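Local coordinates for proline iminopeptidase-related protein (Thermus thermophilus, PDB 2YYS), which is of unknown function but, as a member of the alpha/beta-hydrolase peptidase family S33, may act as a peptidase, at residues A39-E44 / E182-G187; R74-D79 / G197-R202; W128-W133 / R207-P212; R169-T174 / G254-I259. All coordinates share one frame; numbering follows the deposited sequence.

Contact 1. Residues A39-E44 / E182-G187; sequences AYVLRE and EWLAEG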
# COMPACT_ATOMS: atom_id res chain seq x y z
N ALA A 39 4.73 6.50 -4.90
CA ALA A 39 4.87 6.89 -3.51
C ALA A 39 4.76 8.40 -3.25
O ALA A 39 5.07 8.84 -2.16
CB ALA A 39 6.20 6.37 -2.95
N TYR A 40 4.34 9.18 -4.23
CA TYR A 40 4.35 10.63 -4.07
C TYR A 40 3.35 11.13 -3.01
O TYR A 40 3.72 11.81 -2.06
CB TYR A 40 4.11 11.34 -5.41
CG TYR A 40 4.11 12.85 -5.27
CD1 TYR A 40 5.30 13.58 -5.33
CD2 TYR A 40 2.92 13.53 -5.03
CE1 TYR A 40 5.30 14.96 -5.19
CE2 TYR A 40 2.90 14.92 -4.89
CZ TYR A 40 4.09 15.63 -4.96
OH TYR A 40 4.06 16.99 -4.81
N VAL A 41 2.09 10.78 -3.18
CA VAL A 41 1.04 11.23 -2.25
C VAL A 41 1.27 10.64 -0.86
O VAL A 41 1.10 11.30 0.18
CB VAL A 41 -0.36 10.86 -2.78
CG1 VAL A 41 -1.42 10.91 -1.68
CG2 VAL A 41 -0.73 11.81 -3.91
N LEU A 42 1.69 9.39 -0.86
CA LEU A 42 1.95 8.66 0.37
C LEU A 42 3.04 9.34 1.18
O LEU A 42 2.88 9.56 2.38
CB LEU A 42 2.31 7.22 0.02
CG LEU A 42 2.28 6.19 1.13
CD1 LEU A 42 0.99 6.21 1.91
CD2 LEU A 42 2.51 4.81 0.48
N ARG A 43 4.13 9.75 0.53
CA ARG A 43 5.17 10.48 1.24
C ARG A 43 4.66 11.80 1.82
O ARG A 43 4.97 12.14 2.97
CB ARG A 43 6.37 10.77 0.33
CG ARG A 43 7.31 11.78 0.96
CD ARG A 43 8.65 11.93 0.28
NE ARG A 43 9.45 12.95 0.98
CZ ARG A 43 10.65 13.36 0.61
NH1 ARG A 43 11.24 12.83 -0.45
NH2 ARG A 43 11.27 14.30 1.31
N GLU A 44 3.89 12.56 1.04
CA GLU A 44 3.37 13.84 1.50
C GLU A 44 2.49 13.66 2.74
O GLU A 44 2.47 14.52 3.61
CB GLU A 44 2.61 14.57 0.39
CG GLU A 44 3.43 14.92 -0.85
CD GLU A 44 4.56 15.92 -0.59
OE1 GLU A 44 4.41 16.81 0.27
OE2 GLU A 44 5.61 15.82 -1.26
N GLU A 182 -6.61 14.92 -5.86
CA GLU A 182 -6.38 15.05 -7.29
C GLU A 182 -5.42 16.21 -7.59
O GLU A 182 -4.55 16.08 -8.44
CB GLU A 182 -7.70 15.21 -8.03
CG GLU A 182 -8.48 13.91 -8.11
CD GLU A 182 -9.77 14.03 -8.91
OE1 GLU A 182 -9.89 14.99 -9.71
OE2 GLU A 182 -10.65 13.16 -8.75
N TRP A 183 -5.55 17.30 -6.84
CA TRP A 183 -4.69 18.45 -7.03
C TRP A 183 -3.24 18.10 -6.67
O TRP A 183 -2.32 18.46 -7.37
CB TRP A 183 -5.17 19.64 -6.21
CG TRP A 183 -4.54 20.92 -6.64
CD1 TRP A 183 -3.41 21.50 -6.13
CD2 TRP A 183 -4.98 21.78 -7.70
NE1 TRP A 183 -3.13 22.67 -6.79
CE2 TRP A 183 -4.07 22.86 -7.77
CE3 TRP A 183 -6.04 21.74 -8.62
CZ2 TRP A 183 -4.20 23.90 -8.70
CZ3 TRP A 183 -6.17 22.77 -9.55
CH2 TRP A 183 -5.25 23.84 -9.58
N LEU A 184 -3.07 17.36 -5.58
CA LEU A 184 -1.75 16.94 -5.13
C LEU A 184 -1.14 15.95 -6.12
O LEU A 184 0.01 16.11 -6.52
CB LEU A 184 -1.87 16.33 -3.73
CG LEU A 184 -0.61 15.89 -3.00
CD1 LEU A 184 0.38 17.04 -2.81
CD2 LEU A 184 -1.00 15.29 -1.65
N ALA A 185 -1.91 14.96 -6.54
CA ALA A 185 -1.44 13.91 -7.44
C ALA A 185 -1.05 14.46 -8.82
O ALA A 185 0.02 14.15 -9.33
CB ALA A 185 -2.51 12.83 -7.61
N GLU A 186 -1.94 15.25 -9.41
CA GLU A 186 -1.70 15.86 -10.71
C GLU A 186 -0.55 16.87 -10.65
O GLU A 186 0.19 17.00 -11.62
CB GLU A 186 -2.97 16.56 -11.21
CG GLU A 186 -4.09 15.59 -11.54
CD GLU A 186 -3.73 14.68 -12.69
OE1 GLU A 186 -3.09 15.19 -13.63
OE2 GLU A 186 -4.06 13.48 -12.65
N GLY A 187 -0.42 17.56 -9.53
CA GLY A 187 0.70 18.47 -9.29
C GLY A 187 2.09 17.84 -9.38
O GLY A 187 3.07 18.52 -9.67
O HOH W 1 1.89 18.00 -6.07
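The helical turns 40-44 and 182-187 pass with their axes 10.0 Å apart and their N-to-C directions at 120°, nearest at the CA atoms of V41 and A185. L184 carries most of the packing: with CG anti to its backbone N (chi1 -176°), it reaches obliquely across to three residues of the other helix. Its CD1 meets the ring of Y40 at CE2, 3.9 Å off, while its CD2 rests against V41 CG2 at 4.2 Å and also near E44 CB. V41 CG2 touches A185 CB as well, so one methyl is shared between two neighbours of the second helix. Within the first helix E44, with CG anti to its carbonyl carbon (chi1 -62°), sets CG 4.0 Å above one face of the Y40 ring, toward the rim. No direct hydrogen bond crosses the interface. Instead a water bridges it, 2.7 Å from Y40 OH and donating to L184 O, also at 2.7 Å, which ties the tyrosine tip to the helix backbone. Helix 40-46 belongs to the core beside the central sheet, following strand 27-31, whereas helix 175-187 lies in the helical insertion between strands 119-125 and 221-226; Y40 also leans on A188 and I190, and V41 on Y256.

Contact 2. Residues R74-D79 / G197-R202; sequences RLFTVD and GLAFLR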
# COMPACT_ATOMS: atom_id res chain seq x y z
N ARG A 74 5.50 -11.27 -17.34
CA ARG A 74 6.07 -12.15 -16.32
C ARG A 74 6.95 -11.41 -15.32
O ARG A 74 7.31 -11.97 -14.29
CB ARG A 74 6.91 -13.24 -17.00
CG ARG A 74 6.12 -14.14 -17.94
CD ARG A 74 7.00 -15.09 -18.74
NE ARG A 74 7.98 -14.35 -19.53
CZ ARG A 74 9.04 -14.88 -20.13
NH1 ARG A 74 9.29 -16.18 -20.06
NH2 ARG A 74 9.86 -14.09 -20.82
N LEU A 75 7.30 -10.17 -15.63
CA LEU A 75 8.06 -9.34 -14.70
C LEU A 75 7.20 -8.84 -13.55
O LEU A 75 7.73 -8.40 -12.54
CB LEU A 75 8.67 -8.15 -15.44
CG LEU A 75 9.67 -8.51 -16.55
CD1 LEU A 75 9.96 -7.29 -17.42
CD2 LEU A 75 10.95 -9.11 -15.96
N PHE A 76 5.88 -8.93 -13.70
CA PHE A 76 4.95 -8.30 -12.78
C PHE A 76 4.22 -9.33 -11.93
O PHE A 76 3.13 -9.79 -12.28
CB PHE A 76 3.99 -7.43 -13.57
CG PHE A 76 4.66 -6.25 -14.19
CD1 PHE A 76 5.13 -5.22 -13.38
CD2 PHE A 76 4.88 -6.19 -15.56
CE1 PHE A 76 5.78 -4.14 -13.92
CE2 PHE A 76 5.53 -5.10 -16.12
CZ PHE A 76 5.99 -4.07 -15.31
N THR A 77 4.86 -9.70 -10.82
CA THR A 77 4.30 -10.64 -9.86
C THR A 77 4.52 -10.12 -8.45
O THR A 77 5.37 -9.26 -8.22
CB THR A 77 4.98 -12.02 -9.96
OG1 THR A 77 6.38 -11.90 -9.67
CG2 THR A 77 4.92 -12.62 -11.40
N VAL A 78 3.74 -10.64 -7.52
CA VAL A 78 3.93 -10.35 -6.10
C VAL A 78 5.35 -10.73 -5.66
O VAL A 78 6.01 -9.96 -4.97
CB VAL A 78 2.87 -11.08 -5.24
CG1 VAL A 78 3.19 -10.99 -3.75
CG2 VAL A 78 1.53 -10.48 -5.49
N ASP A 79 5.80 -11.92 -6.06
CA ASP A 79 7.15 -12.39 -5.72
C ASP A 79 8.23 -11.39 -6.13
O ASP A 79 9.14 -11.13 -5.38
CB ASP A 79 7.44 -13.76 -6.38
CG ASP A 79 6.67 -14.92 -5.74
OD1 ASP A 79 6.03 -14.76 -4.67
OD2 ASP A 79 6.64 -16.06 -6.25
N GLY A 197 -0.03 -2.36 -14.21
CA GLY A 197 -1.43 -2.64 -13.93
C GLY A 197 -2.02 -3.65 -14.90
O GLY A 197 -2.69 -4.60 -14.50
N LEU A 198 -1.75 -3.46 -16.19
CA LEU A 198 -2.23 -4.37 -17.23
C LEU A 198 -1.69 -5.79 -17.05
O LEU A 198 -2.43 -6.75 -17.20
CB LEU A 198 -1.87 -3.84 -18.62
CG LEU A 198 -2.65 -2.60 -19.08
CD1 LEU A 198 -2.10 -2.07 -20.41
CD2 LEU A 198 -4.17 -2.89 -19.20
N ALA A 199 -0.42 -5.90 -16.68
CA ALA A 199 0.20 -7.21 -16.49
C ALA A 199 -0.37 -7.92 -15.26
O ALA A 199 -0.62 -9.10 -15.31
CB ALA A 199 1.71 -7.08 -16.37
N PHE A 200 -0.57 -7.21 -14.16
CA PHE A 200 -1.14 -7.85 -12.98
C PHE A 200 -2.56 -8.33 -13.28
O PHE A 200 -2.93 -9.43 -12.89
CB PHE A 200 -1.08 -6.91 -11.76
CG PHE A 200 0.19 -7.05 -10.95
CD1 PHE A 200 0.37 -8.14 -10.10
CD2 PHE A 200 1.20 -6.10 -11.05
CE1 PHE A 200 1.54 -8.28 -9.35
CE2 PHE A 200 2.38 -6.23 -10.31
CZ PHE A 200 2.55 -7.32 -9.46
N LEU A 201 -3.32 -7.52 -14.02
CA LEU A 201 -4.68 -7.87 -14.45
C LEU A 201 -4.68 -9.15 -15.28
O LEU A 201 -5.46 -10.06 -15.03
CB LEU A 201 -5.31 -6.72 -15.27
CG LEU A 201 -6.68 -6.95 -15.94
CD1 LEU A 201 -7.78 -7.16 -14.91
CD2 LEU A 201 -7.06 -5.78 -16.87
N ARG A 202 -3.79 -9.19 -16.27
CA ARG A 202 -3.63 -10.34 -17.15
C ARG A 202 -3.18 -11.58 -16.38
O ARG A 202 -3.64 -12.68 -16.66
CB ARG A 202 -2.64 -9.98 -18.26
CG ARG A 202 -2.13 -11.09 -19.16
CD ARG A 202 -0.99 -10.60 -20.08
NE ARG A 202 -0.76 -11.43 -21.27
CZ ARG A 202 -0.21 -12.66 -21.27
NH1 ARG A 202 0.16 -13.25 -20.13
NH2 ARG A 202 -0.04 -13.30 -22.42
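F200 lays its ring across the backbone between F76 and V78, with the carbonyl carbon of F76 over one face, 3.6 Å from F200 CZ. This is a cap-to-core contact of the alpha/beta-hydrolase fold: helix 195-202 belongs to the helical insertion, and the strip 74-79 leads into core helix 78-91. F76 O sits on that same face, toward the rim, and is itself hydrogen-bonded to N203 ND2 just past the cap helix, so the peptide under the ring is held from the helix side too. F76 CB meets the F200 ring in an off-centre CH-pi contact, 4.3 Å from the centroid and 29° off the normal. With its CG anti to the carbonyl carbon (chi1 -67°), F76 then swings its own ring away from F200 and past A199, whose methyl CB lies 3.4 Å from F76 CD2, a tight fit. An alanine in place of F200 would probably cost the cap helix most of its grip on the 76-78 backbone, since the ring alone covers F76 C, T77 C and V78, leaving A199 against F76 as the main remaining contact. F200 also touches P35. T77 is the N-cap of helix 78-91, its OG1 accepting from A80 N, so the ring packs right at the helix start. There V78 N comes to the ring edge, near its plane, 3.7 Å from F200 CE1, and V78 CG2 stands 4.4 Å from the same carbon.

Contact 3. Residues W128-W133 / R207-P212; sequences WVNFPW and RLDYTP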
# COMPACT_ATOMS: atom_id res chain seq x y z
N TRP A 128 -5.39 -3.96 1.21
CA TRP A 128 -6.13 -4.76 0.23
C TRP A 128 -5.52 -6.16 0.23
O TRP A 128 -4.33 -6.32 -0.06
CB TRP A 128 -6.01 -4.20 -1.20
CG TRP A 128 -6.62 -2.85 -1.45
CD1 TRP A 128 -7.20 -2.02 -0.54
CD2 TRP A 128 -6.71 -2.18 -2.72
NE1 TRP A 128 -7.63 -0.87 -1.15
CE2 TRP A 128 -7.35 -0.94 -2.49
CE3 TRP A 128 -6.32 -2.49 -4.02
CZ2 TRP A 128 -7.59 -0.03 -3.51
CZ3 TRP A 128 -6.56 -1.58 -5.03
CH2 TRP A 128 -7.20 -0.37 -4.77
N VAL A 129 -6.32 -7.16 0.55
CA VAL A 129 -5.86 -8.54 0.49
C VAL A 129 -6.78 -9.48 -0.28
O VAL A 129 -6.33 -10.52 -0.74
CB VAL A 129 -5.65 -9.12 1.90
CG1 VAL A 129 -4.63 -8.30 2.68
CG2 VAL A 129 -6.95 -9.21 2.66
N ASN A 130 -8.05 -9.13 -0.39
CA ASN A 130 -9.06 -9.98 -1.00
C ASN A 130 -9.64 -9.25 -2.20
O ASN A 130 -10.52 -8.41 -2.06
CB ASN A 130 -10.16 -10.34 0.00
CG ASN A 130 -11.13 -11.38 -0.55
OD1 ASN A 130 -11.25 -11.54 -1.76
ND2 ASN A 130 -11.83 -12.10 0.34
N PHE A 131 -9.12 -9.57 -3.38
CA PHE A 131 -9.55 -8.90 -4.61
C PHE A 131 -10.94 -9.33 -5.09
O PHE A 131 -11.68 -8.48 -5.57
CB PHE A 131 -8.49 -9.03 -5.70
CG PHE A 131 -7.37 -8.05 -5.54
CD1 PHE A 131 -7.41 -6.82 -6.19
CD2 PHE A 131 -6.31 -8.32 -4.71
CE1 PHE A 131 -6.40 -5.89 -6.03
CE2 PHE A 131 -5.29 -7.39 -4.53
CZ PHE A 131 -5.34 -6.17 -5.20
N PRO A 132 -11.31 -10.61 -4.99
CA PRO A 132 -12.71 -10.97 -5.23
C PRO A 132 -13.69 -10.16 -4.40
O PRO A 132 -14.72 -9.78 -4.91
CB PRO A 132 -12.77 -12.46 -4.86
CG PRO A 132 -11.39 -12.95 -5.22
CD PRO A 132 -10.47 -11.80 -4.78
N TRP A 133 -13.36 -9.89 -3.14
CA TRP A 133 -14.20 -9.05 -2.28
C TRP A 133 -14.30 -7.62 -2.84
O TRP A 133 -15.38 -7.05 -2.93
CB TRP A 133 -13.66 -9.02 -0.84
CG TRP A 133 -14.43 -8.13 0.07
CD1 TRP A 133 -15.60 -8.43 0.72
CD2 TRP A 133 -14.11 -6.78 0.43
NE1 TRP A 133 -16.03 -7.35 1.46
CE2 TRP A 133 -15.13 -6.32 1.30
CE3 TRP A 133 -13.05 -5.90 0.12
CZ2 TRP A 133 -15.13 -5.04 1.86
CZ3 TRP A 133 -13.05 -4.62 0.67
CH2 TRP A 133 -14.09 -4.20 1.53
N ARG A 207 -8.43 -12.42 -9.14
CA ARG A 207 -8.74 -13.70 -8.49
C ARG A 207 -7.99 -13.88 -7.17
O ARG A 207 -8.27 -14.81 -6.43
CB ARG A 207 -8.43 -14.88 -9.43
CG ARG A 207 -9.26 -14.86 -10.71
CD ARG A 207 -9.11 -16.13 -11.56
NE ARG A 207 -7.72 -16.43 -11.87
CZ ARG A 207 -7.04 -16.01 -12.96
NH1 ARG A 207 -7.62 -15.23 -13.87
NH2 ARG A 207 -5.77 -16.36 -13.12
N LEU A 208 -7.03 -13.01 -6.87
CA LEU A 208 -6.18 -13.21 -5.70
C LEU A 208 -6.91 -12.90 -4.40
O LEU A 208 -7.28 -11.76 -4.14
CB LEU A 208 -4.90 -12.37 -5.78
CG LEU A 208 -4.02 -12.44 -4.53
CD1 LEU A 208 -3.49 -13.86 -4.27
CD2 LEU A 208 -2.87 -11.45 -4.63
N ASP A 209 -7.12 -13.94 -3.60
CA ASP A 209 -7.54 -13.77 -2.22
C ASP A 209 -6.42 -14.25 -1.30
O ASP A 209 -6.27 -15.44 -1.06
CB ASP A 209 -8.82 -14.56 -1.95
CG ASP A 209 -9.30 -14.42 -0.53
OD1 ASP A 209 -8.85 -13.48 0.17
OD2 ASP A 209 -10.13 -15.20 -0.02
N TYR A 210 -5.66 -13.29 -0.77
CA TYR A 210 -4.56 -13.56 0.14
C TYR A 210 -5.01 -13.98 1.56
O TYR A 210 -4.19 -14.40 2.38
CB TYR A 210 -3.65 -12.32 0.22
CG TYR A 210 -2.32 -12.57 0.87
CD1 TYR A 210 -1.34 -13.31 0.23
CD2 TYR A 210 -2.05 -12.09 2.15
CE1 TYR A 210 -0.11 -13.56 0.83
CE2 TYR A 210 -0.84 -12.34 2.77
CZ TYR A 210 0.14 -13.07 2.10
OH TYR A 210 1.35 -13.32 2.70
N THR A 211 -6.31 -13.86 1.85
CA THR A 211 -6.85 -14.14 3.18
C THR A 211 -6.33 -15.41 3.87
O THR A 211 -5.96 -15.35 5.04
CB THR A 211 -8.38 -14.20 3.16
OG1 THR A 211 -8.91 -12.98 2.62
CG2 THR A 211 -8.95 -14.26 4.57
N PRO A 212 -6.32 -16.56 3.19
CA PRO A 212 -5.92 -17.82 3.86
C PRO A 212 -4.48 -17.84 4.35
O PRO A 212 -4.15 -18.63 5.22
CB PRO A 212 -6.13 -18.90 2.78
CG PRO A 212 -6.96 -18.27 1.72
CD PRO A 212 -6.65 -16.79 1.77
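The amide of N130 and the carboxylate of D209 lie flat on each other, their planes only 18° apart and N130 CG 3.2 Å from D209 OD1. A single antiparallel beta bridge puts both on one side, and with CG anti to the backbone N in each (chi1 -172° and -180°) the flat ends overlap. N130 and D209 form its non-hydrogen-bonded pair. The flanking bonds are Y210 N to V129 O, 2.9 Å, and F131 N to L208 O, 3.0 Å, each in the plane of its carbonyl. L208 O also meets the edge of the F131 ring in plane and lies 3.3 Å from P132 CD, so the start of helix 131-141 is packed onto this one carbonyl. V129 and Y210 stand CB against CB, and the tyrosine ring then turns away to reach E111 through its OH. The stacked groups find their hydrogen-bonding partners elsewhere than in each other. N130 OD1 accepts from W133 N at 3.0 Å, capping the helix, with the donor above the carbonyl plane, while N130 ND2 bonds to Y235 OH. D209 OD1 makes an Asx turn with T211 N and takes T211 OG1 on its syn lone pair at 2.5 Å. Two donors on one carboxylate oxygen would probably keep D209 ionised, and the partners of N130 are consistent with the amide orientation modelled: oxygen toward the helix, nitrogen toward Y235.

Contact 4. Residues R169-T174 / G254-I259; sequences RLMFPT and GHYLWI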
# COMPACT_ATOMS: atom_id res chain seq x y z
N ARG A 169 -15.82 6.83 -5.53
CA ARG A 169 -16.92 6.66 -4.58
C ARG A 169 -16.50 5.82 -3.37
O ARG A 169 -16.79 6.17 -2.22
CB ARG A 169 -18.11 6.00 -5.28
CG ARG A 169 -19.45 6.44 -4.77
CD ARG A 169 -20.63 5.96 -5.64
NE ARG A 169 -20.53 6.56 -6.96
CZ ARG A 169 -20.79 5.95 -8.11
NH1 ARG A 169 -21.21 4.69 -8.18
NH2 ARG A 169 -20.64 6.65 -9.23
N LEU A 170 -15.81 4.72 -3.63
CA LEU A 170 -15.29 3.87 -2.56
C LEU A 170 -14.23 4.58 -1.73
O LEU A 170 -14.21 4.48 -0.51
CB LEU A 170 -14.72 2.57 -3.15
CG LEU A 170 -15.71 1.70 -3.93
CD1 LEU A 170 -15.03 0.42 -4.36
CD2 LEU A 170 -16.96 1.37 -3.11
N MET A 171 -13.37 5.34 -2.39
CA MET A 171 -12.20 5.93 -1.74
C MET A 171 -12.42 7.26 -0.99
O MET A 171 -11.72 7.54 -0.01
CB MET A 171 -11.09 6.15 -2.76
CG MET A 171 -10.42 4.86 -3.23
SD MET A 171 -9.07 5.23 -4.32
CE MET A 171 -8.35 3.64 -4.56
N PHE A 172 -13.36 8.08 -1.47
CA PHE A 172 -13.47 9.47 -1.02
C PHE A 172 -14.87 9.77 -0.48
O PHE A 172 -15.81 9.95 -1.26
CB PHE A 172 -13.14 10.43 -2.18
CG PHE A 172 -11.73 10.31 -2.68
CD1 PHE A 172 -10.66 10.68 -1.88
CD2 PHE A 172 -11.47 9.79 -3.94
CE1 PHE A 172 -9.36 10.56 -2.34
CE2 PHE A 172 -10.17 9.66 -4.40
CZ PHE A 172 -9.12 10.05 -3.60
N PRO A 173 -15.02 9.81 0.83
CA PRO A 173 -16.31 10.16 1.44
C PRO A 173 -16.77 11.59 1.16
O PRO A 173 -17.98 11.81 1.14
CB PRO A 173 -16.07 9.97 2.94
CG PRO A 173 -14.57 10.05 3.11
CD PRO A 173 -14.00 9.49 1.85
N THR A 174 -15.83 12.53 0.97
CA THR A 174 -16.17 13.92 0.61
C THR A 174 -15.53 14.39 -0.70
O THR A 174 -14.37 14.05 -0.99
CB THR A 174 -15.69 14.89 1.68
OG1 THR A 174 -14.26 14.87 1.76
CG2 THR A 174 -16.20 14.49 3.08
N GLY A 254 -11.68 7.93 4.34
CA GLY A 254 -11.66 7.03 3.21
C GLY A 254 -10.27 6.42 3.06
O GLY A 254 -9.55 6.24 4.04
N HIS A 255 -9.90 6.15 1.81
CA HIS A 255 -8.67 5.44 1.48
C HIS A 255 -7.41 6.26 1.76
O HIS A 255 -6.41 5.71 2.24
CB HIS A 255 -8.72 5.01 0.01
CG HIS A 255 -7.68 4.00 -0.38
ND1 HIS A 255 -7.50 2.82 0.30
CD2 HIS A 255 -6.78 4.01 -1.39
CE1 HIS A 255 -6.51 2.14 -0.27
NE2 HIS A 255 -6.06 2.84 -1.30
N TYR A 256 -7.46 7.56 1.46
CA TYR A 256 -6.40 8.48 1.85
C TYR A 256 -6.78 9.08 3.19
O TYR A 256 -7.16 10.23 3.32
CB TYR A 256 -6.15 9.52 0.76
CG TYR A 256 -5.69 8.83 -0.49
CD1 TYR A 256 -4.35 8.54 -0.71
CD2 TYR A 256 -6.61 8.39 -1.42
CE1 TYR A 256 -3.94 7.86 -1.85
CE2 TYR A 256 -6.21 7.71 -2.54
CZ TYR A 256 -4.89 7.45 -2.77
OH TYR A 256 -4.55 6.77 -3.91
N LEU A 257 -6.66 8.24 4.20
CA LEU A 257 -7.28 8.53 5.47
C LEU A 257 -6.64 9.72 6.20
O LEU A 257 -7.32 10.40 6.98
CB LEU A 257 -7.41 7.25 6.32
CG LEU A 257 -6.17 6.53 6.86
CD1 LEU A 257 -6.58 5.45 7.84
CD2 LEU A 257 -5.37 5.89 5.74
N TRP A 258 -5.37 10.00 5.91
CA TRP A 258 -4.66 11.12 6.51
C TRP A 258 -5.14 12.48 5.94
O TRP A 258 -4.98 13.50 6.58
CB TRP A 258 -3.14 10.96 6.33
CG TRP A 258 -2.73 10.74 4.92
CD1 TRP A 258 -2.45 11.70 4.00
CD2 TRP A 258 -2.58 9.48 4.25
NE1 TRP A 258 -2.14 11.12 2.79
CE2 TRP A 258 -2.20 9.76 2.92
CE3 TRP A 258 -2.71 8.14 4.63
CZ2 TRP A 258 -1.97 8.75 1.98
CZ3 TRP A 258 -2.49 7.14 3.69
CH2 TRP A 258 -2.12 7.45 2.38
N ILE A 259 -5.69 12.47 4.73
CA ILE A 259 -6.29 13.66 4.12
C ILE A 259 -7.67 13.96 4.72
O ILE A 259 -7.98 15.10 5.04
CB ILE A 259 -6.42 13.45 2.60
CG1 ILE A 259 -5.04 13.39 1.94
CG2 ILE A 259 -7.28 14.56 1.97
CD1 ILE A 259 -5.10 13.19 0.42
O HOH W 2 -9.79 9.33 0.95
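M171 O, at the C-terminal end of helix 163-171, gathers the second segment around it. It accepts from H255 N at 2.9 Å, on a lone pair and in the carbonyl plane, receives a CA-H...O contact from G254, and accepts a hydrogen bond from a water that in turn accepts from Y256 N. A beta carbon on G254 would run straight into this oxygen and into P173 CD. The M171 side chain, extended beyond CG (chi2 -176°), runs alongside that of H255, pointing the same way, and brings CE to 3.6 Å from H255 CD2. Its sulfur makes an oblique Met-aromatic contact with Y256, SD to CE2 4.2 Å. F172 meets Y256 rim to rim, with F172 CE1 3.6 Å from Y256 CD2 and the planes 10° apart; M171 CB lies over one face of the F172 ring, toward its rim. H255, in the loop after strand 247-250 with ND1 bonded to D229 OD2, occupies the place of the histidine of the His-acid pair of alpha/beta hydrolases. An alanine in place of M171 would probably leave the H255 imidazole less firmly held along its CD2 side and would remove the sulfur contact with Y256. Farther out, H102 NE2 bonds to H255 O and its ring meets those of H255 and Y256, while Y181 meets the Y256 ring. G254 N is held by D260 OD2, and a bound glycerol, probably from the crystallisation liquor, lies about 4 Å from the M171 side chain.

Overall arrangement
Along the chain the four first segments, 39-44, 74-79, 128-133 and 169-174, all precede the four second ones, 182-187, 197-202, 207-212 and 254-259, in the same order, so every pair of contacts crosses. Contacts 1 and 4 lie 14 Å apart between centres and touch, L42 CD1 reaching W258 CH2 at 3.4 Å. Contact 4 also meets contact 3, where W128 NE1 lies 3.3 Å from H255 CE1. Contact 2 stands apart, its centre 15 Å from that of contact 3 and about 24 and 26 Å from those of contacts 1 and 4. Contacts 1, 2 and 4 join the helical region between strands 119-125 and 221-226 to the rest of the fold; contact 3 lies within that region.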